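Local structure of chitinase (Chromobacterium violaceum, 4TXG) at residues 374-386 with 756-768. The protein probably hydrolyses the glycosidic bonds of chitin, as a family 18 glycoside hydrolase, and probably binds chitin through a carbohydrate-binding module. Numbering follows the deposited sequence.
Sequences GYLLRGMETFQGL and DVVYYLPISGPSH
P762 packs on G374 and L377, and T382 on S764 and G765, in a buried interface between a glycoside hydrolase family 18 (beta/alpha)8 barrel and its C-terminal beta domain. Segment 374-386 belongs to the connection from barrel strand 365-371 to barrel strand 391-395; 756-768 carries the chain from strand 752-758 of one beta sheet to strand 767-773 of another.

Packing centres on the P762 ring: its CB meets L377 CB at 4.0 Å, and its CG rests 3.4 Å from the carbonyl oxygen G374 O, in the weakly bonded helical turn 374-377. Y447 of helix 441-448 packs against P762, L377 and F383 alike, so a second barrel element shares this site. Further along the chain, L386 brings CD1 alongside S764 CB (3.7 Å).

Direct polar evidence begins with R378. The side chain leaves with CG anti to the backbone N (chi1 -176°) and bends at chi3, which carries the guanidinium to the carbonyl of Y760: NH2 donates to Y760 O at 3.3 Å, with an N-H...O angle of 154°. Its NH1 is bound by N672 O, so two carbonyls from the C-terminal domain hold the group.

Around T382 the backbones come together through two CA-H...O contacts running in opposite senses, T382 CA to I763 O and S764 CA to T382 O; the latter spans 3.2 Å. A weak hydrogen bond from G765 N to T382 O adds to them.

Three waters also bridge the two segments. One accepts from I763 N, donates to E381 O and lies 2.8 Å from Y759 OH; another accepts from G765 N and donates to T382 O. The third, 2.7 Å from T382 OG1, donates a hydrogen bond to G765 O.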
loop_
_atom_site.group_PDB
_atom_site.type_symbol
_atom_site.label_atom_id
_atom_site.label_comp_id
_atom_site.label_asym_id
_atom_site.label_seq_id
_atom_site.Cartn_x
_atom_site.Cartn_y
_atom_site.Cartn_z
ATOM N N GLY A 374 10.461 -1.994 4.674
ATOM C CA GLY A 374 11.714 -2.147 3.960
ATOM C C GLY A 374 12.201 -3.585 3.965
ATOM O O GLY A 374 12.925 -4.002 3.060
ATOM N N TYR A 375 11.805 -4.347 4.984
ATOM C CA TYR A 375 12.148 -5.764 5.032
ATOM C C TYR A 375 11.446 -6.534 3.905
ATOM O O TYR A 375 12.096 -7.238 3.129
ATOM C CB TYR A 375 11.778 -6.351 6.397
ATOM C CG TYR A 375 11.562 -7.856 6.404
ATOM C CD1 TYR A 375 12.634 -8.741 6.434
ATOM C CD2 TYR A 375 10.270 -8.386 6.395
ATOM C CE1 TYR A 375 12.427 -10.117 6.454
ATOM C CE2 TYR A 375 10.053 -9.753 6.406
ATOM C CZ TYR A 375 11.136 -10.614 6.437
ATOM O OH TYR A 375 10.918 -11.971 6.452
ATOM N N LEU A 376 10.127 -6.388 3.808
ATOM C CA LEU A 376 9.382 -7.061 2.737
ATOM C C LEU A 376 9.889 -6.651 1.360
ATOM O O LEU A 376 10.035 -7.485 0.469
ATOM C CB LEU A 376 7.884 -6.757 2.841
ATOM C CG LEU A 376 7.167 -7.286 4.083
ATOM C CD1 LEU A 376 5.704 -6.844 4.121
ATOM C CD2 LEU A 376 7.263 -8.806 4.138
ATOM N N LEU A 377 10.160 -5.361 1.188
ATOM C CA LEU A 377 10.552 -4.846 -0.119
ATOM C C LEU A 377 11.934 -5.322 -0.543
ATOM O O LEU A 377 12.265 -5.304 -1.735
ATOM C CB LEU A 377 10.495 -3.316 -0.109
ATOM C CG LEU A 377 9.079 -2.728 -0.077
ATOM C CD1 LEU A 377 9.140 -1.235 0.234
ATOM C CD2 LEU A 377 8.305 -2.967 -1.383
ATOM N N ARG A 378 12.743 -5.771 0.419
ATOM C CA ARG A 378 14.072 -6.270 0.065
ATOM C C ARG A 378 13.951 -7.523 -0.812
ATOM O O ARG A 378 14.864 -7.860 -1.560
ATOM C CB ARG A 378 14.896 -6.568 1.319
ATOM C CG ARG A 378 16.331 -6.993 1.031
ATOM C CD ARG A 378 17.143 -7.054 2.315
ATOM N NE ARG A 378 17.265 -5.746 2.955
ATOM C CZ ARG A 378 18.308 -4.932 2.813
ATOM N NH1 ARG A 378 19.327 -5.281 2.044
ATOM N NH2 ARG A 378 18.335 -3.764 3.452
ATOM N N GLY A 379 12.808 -8.196 -0.730
ATOM C CA GLY A 379 12.569 -9.378 -1.539
ATOM C C GLY A 379 11.665 -9.124 -2.735
ATOM O O GLY A 379 11.138 -10.062 -3.316
ATOM N N MET A 380 11.486 -7.861 -3.107
ATOM C CA MET A 380 10.591 -7.542 -4.220
ATOM C C MET A 380 11.297 -6.802 -5.364
ATOM O O MET A 380 10.674 -6.005 -6.079
ATOM C CB MET A 380 9.389 -6.748 -3.681
ATOM C CG MET A 380 8.548 -7.614 -2.724
ATOM S SD MET A 380 7.276 -6.779 -1.761
ATOM C CE MET A 380 6.208 -6.224 -3.078
ATOM N N GLU A 381 12.588 -7.107 -5.534
ATOM C CA GLU A 381 13.408 -6.608 -6.638
ATOM C C GLU A 381 13.299 -5.083 -6.736
ATOM O O GLU A 381 13.658 -4.403 -5.782
ATOM C CB GLU A 381 13.021 -7.328 -7.941
ATOM C CG GLU A 381 13.273 -8.854 -7.779
ATOM C CD GLU A 381 13.173 -9.664 -9.060
ATOM O OE1 GLU A 381 12.987 -9.069 -10.146
ATOM O OE2 GLU A 381 13.298 -10.915 -8.975
ATOM N N THR A 382 12.798 -4.550 -7.848
ATOM C CA THR A 382 12.561 -3.105 -7.958
ATOM C C THR A 382 11.077 -2.765 -8.133
ATOM O O THR A 382 10.733 -1.685 -8.625
ATOM C CB THR A 382 13.343 -2.489 -9.144
ATOM O OG1 THR A 382 12.883 -3.055 -10.383
ATOM C CG2 THR A 382 14.834 -2.753 -9.002
ATOM N N PHE A 383 10.205 -3.674 -7.712
ATOM C CA PHE A 383 8.759 -3.509 -7.897
ATOM C C PHE A 383 8.433 -3.125 -9.344
ATOM O O PHE A 383 7.747 -2.133 -9.609
ATOM C CB PHE A 383 8.191 -2.469 -6.922
ATOM C CG PHE A 383 6.806 -2.816 -6.437
ATOM C CD1 PHE A 383 5.815 -3.166 -7.346
ATOM C CD2 PHE A 383 6.512 -2.848 -5.083
ATOM C CE1 PHE A 383 4.546 -3.502 -6.918
ATOM C CE2 PHE A 383 5.239 -3.192 -4.653
ATOM C CZ PHE A 383 4.266 -3.520 -5.568
ATOM N N GLN A 384 8.944 -3.927 -10.272
ATOM C CA GLN A 384 8.741 -3.700 -11.696
ATOM C C GLN A 384 7.255 -3.571 -12.065
ATOM O O GLN A 384 6.907 -2.887 -13.026
ATOM C CB GLN A 384 9.383 -4.840 -12.496
ATOM C CG GLN A 384 10.918 -4.895 -12.401
ATOM C CD GLN A 384 11.414 -5.823 -11.313
ATOM O OE1 GLN A 384 10.955 -5.758 -10.168
ATOM N NE2 GLN A 384 12.365 -6.699 -11.662
ATOM N N GLY A 385 6.391 -4.203 -11.275
ATOM C CA GLY A 385 4.958 -4.189 -11.529
ATOM C C GLY A 385 4.258 -2.843 -11.353
ATOM O O GLY A 385 3.108 -2.702 -11.751
ATOM N N LEU A 386 4.941 -1.859 -10.768
ATOM C CA LEU A 386 4.326 -0.546 -10.547
ATOM C C LEU A 386 3.786 0.101 -11.827
ATOM O O LEU A 386 2.791 0.826 -11.784
ATOM C CB LEU A 386 5.325 0.410 -9.887
ATOM C CG LEU A 386 5.699 0.078 -8.436
ATOM C CD1 LEU A 386 6.746 1.060 -7.932
ATOM C CD2 LEU A 386 4.473 0.121 -7.542
ATOM N N ASP A 756 27.550 -4.737 -12.278
ATOM C CA ASP A 756 26.988 -5.023 -10.973
ATOM C C ASP A 756 26.945 -3.742 -10.161
ATOM O O ASP A 756 27.936 -3.029 -10.075
ATOM C CB ASP A 756 27.806 -6.090 -10.258
ATOM C CG ASP A 756 27.840 -7.399 -11.025
ATOM O OD1 ASP A 756 26.754 -7.919 -11.357
ATOM O OD2 ASP A 756 28.953 -7.895 -11.302
ATOM N N VAL A 757 25.791 -3.438 -9.583
ATOM C CA VAL A 757 25.675 -2.242 -8.756
ATOM C C VAL A 757 25.434 -2.676 -7.329
ATOM O O VAL A 757 25.088 -3.826 -7.086
ATOM C CB VAL A 757 24.551 -1.317 -9.231
ATOM C CG1 VAL A 757 24.774 -0.951 -10.695
ATOM C CG2 VAL A 757 23.191 -1.971 -9.055
ATOM N N VAL A 758 25.650 -1.778 -6.376
ATOM C CA VAL A 758 25.386 -2.102 -4.976
ATOM C C VAL A 758 24.744 -0.908 -4.302
ATOM O O VAL A 758 25.217 0.222 -4.451
ATOM C CB VAL A 758 26.664 -2.479 -4.197
ATOM C CG1 VAL A 758 26.345 -2.740 -2.733
ATOM C CG2 VAL A 758 27.283 -3.696 -4.774
ATOM N N TYR A 759 23.652 -1.151 -3.587
ATOM C CA TYR A 759 23.049 -0.126 -2.735
ATOM C C TYR A 759 22.473 -0.809 -1.488
ATOM O O TYR A 759 22.439 -2.040 -1.417
ATOM C CB TYR A 759 21.985 0.677 -3.489
ATOM C CG TYR A 759 20.941 -0.151 -4.208
ATOM C CD1 TYR A 759 21.165 -0.640 -5.493
ATOM C CD2 TYR A 759 19.718 -0.415 -3.613
ATOM C CE1 TYR A 759 20.202 -1.398 -6.155
ATOM C CE2 TYR A 759 18.756 -1.169 -4.264
ATOM C CZ TYR A 759 19.005 -1.659 -5.533
ATOM O OH TYR A 759 18.038 -2.398 -6.175
ATOM N N TYR A 760 22.031 -0.027 -0.506
ATOM C CA TYR A 760 21.876 -0.580 0.840
ATOM C C TYR A 760 20.469 -0.649 1.411
ATOM O O TYR A 760 20.249 -1.359 2.396
ATOM C CB TYR A 760 22.781 0.190 1.802
ATOM C CG TYR A 760 24.211 -0.170 1.532
ATOM C CD1 TYR A 760 24.737 -1.361 2.018
ATOM C CD2 TYR A 760 25.013 0.631 0.731
ATOM C CE1 TYR A 760 26.034 -1.725 1.751
ATOM C CE2 TYR A 760 26.324 0.267 0.456
ATOM C CZ TYR A 760 26.822 -0.911 0.972
ATOM O OH TYR A 760 28.121 -1.289 0.720
ATOM N N LEU A 761 19.520 0.059 0.807
ATOM C CA LEU A 761 18.109 -0.120 1.141
ATOM C C LEU A 761 17.309 -0.244 -0.152
ATOM O O LEU A 761 17.764 0.212 -1.209
ATOM C CB LEU A 761 17.582 1.035 2.002
ATOM C CG LEU A 761 18.002 1.009 3.482
ATOM C CD1 LEU A 761 17.679 2.339 4.169
ATOM C CD2 LEU A 761 17.335 -0.145 4.213
ATOM N N PRO A 762 16.115 -0.856 -0.082
ATOM C CA PRO A 762 15.367 -1.100 -1.320
ATOM C C PRO A 762 15.003 0.156 -2.107
ATOM O O PRO A 762 14.805 1.235 -1.532
ATOM C CB PRO A 762 14.103 -1.805 -0.819
ATOM C CG PRO A 762 14.582 -2.554 0.412
ATOM C CD PRO A 762 15.517 -1.559 1.069
ATOM N N ILE A 763 14.932 -0.009 -3.431
ATOM C CA ILE A 763 14.444 1.022 -4.342
ATOM C C ILE A 763 13.462 0.414 -5.333
ATOM O O ILE A 763 13.478 -0.801 -5.578
ATOM C CB ILE A 763 15.594 1.691 -5.151
ATOM C CG1 ILE A 763 16.188 0.684 -6.136
ATOM C CG2 ILE A 763 16.671 2.271 -4.212
ATOM C CD1 ILE A 763 17.277 1.252 -7.038
ATOM N N SER A 764 12.592 1.256 -5.882
ATOM C CA SER A 764 11.823 0.901 -7.068
ATOM C C SER A 764 12.392 1.710 -8.231
ATOM O O SER A 764 13.268 2.568 -8.038
ATOM C CB SER A 764 10.323 1.167 -6.886
ATOM O OG SER A 764 10.049 2.546 -6.686
ATOM N N GLY A 765 11.913 1.439 -9.433
ATOM C CA GLY A 765 12.480 2.065 -10.612
ATOM C C GLY A 765 13.776 1.378 -11.011
ATOM O O GLY A 765 13.812 0.156 -11.137
ATOM N N PRO A 766 14.850 2.150 -11.238
ATOM C CA PRO A 766 14.956 3.616 -11.253
ATOM C C PRO A 766 14.107 4.259 -12.358
ATOM O O PRO A 766 13.339 3.571 -13.042
ATOM C CB PRO A 766 16.452 3.861 -11.511
ATOM C CG PRO A 766 17.137 2.596 -11.083
ATOM C CD PRO A 766 16.163 1.501 -11.424
ATOM N N SER A 767 14.237 5.569 -12.522
ATOM C CA SER A 767 13.456 6.274 -13.536
ATOM C C SER A 767 14.186 7.523 -13.999
ATOM O O SER A 767 15.227 7.878 -13.450
ATOM C CB SER A 767 12.072 6.650 -12.993
ATOM O OG SER A 767 12.207 7.540 -11.896
ATOM N N HIS A 768 13.633 8.162 -15.024
ATOM C CA HIS A 768 14.132 9.443 -15.540
ATOM C C HIS A 768 15.546 9.308 -16.096
ATOM O O HIS A 768 16.473 10.033 -15.710
ATOM C CB HIS A 768 14.067 10.513 -14.454
ATOM C CG HIS A 768 12.730 10.601 -13.790
ATOM N ND1 HIS A 768 12.569 10.983 -12.476
ATOM C CD2 HIS A 768 11.484 10.322 -14.254
ATOM C CE1 HIS A 768 11.286 10.959 -12.162
ATOM N NE2 HIS A 768 10.606 10.559 -13.226
HETATM O O HOH W 1 15.728 -2.654 -4.659
HETATM O O HOH W 2 9.419 0.091 -10.559
HETATM O O HOH W 3 11.523 -1.217 -11.820
#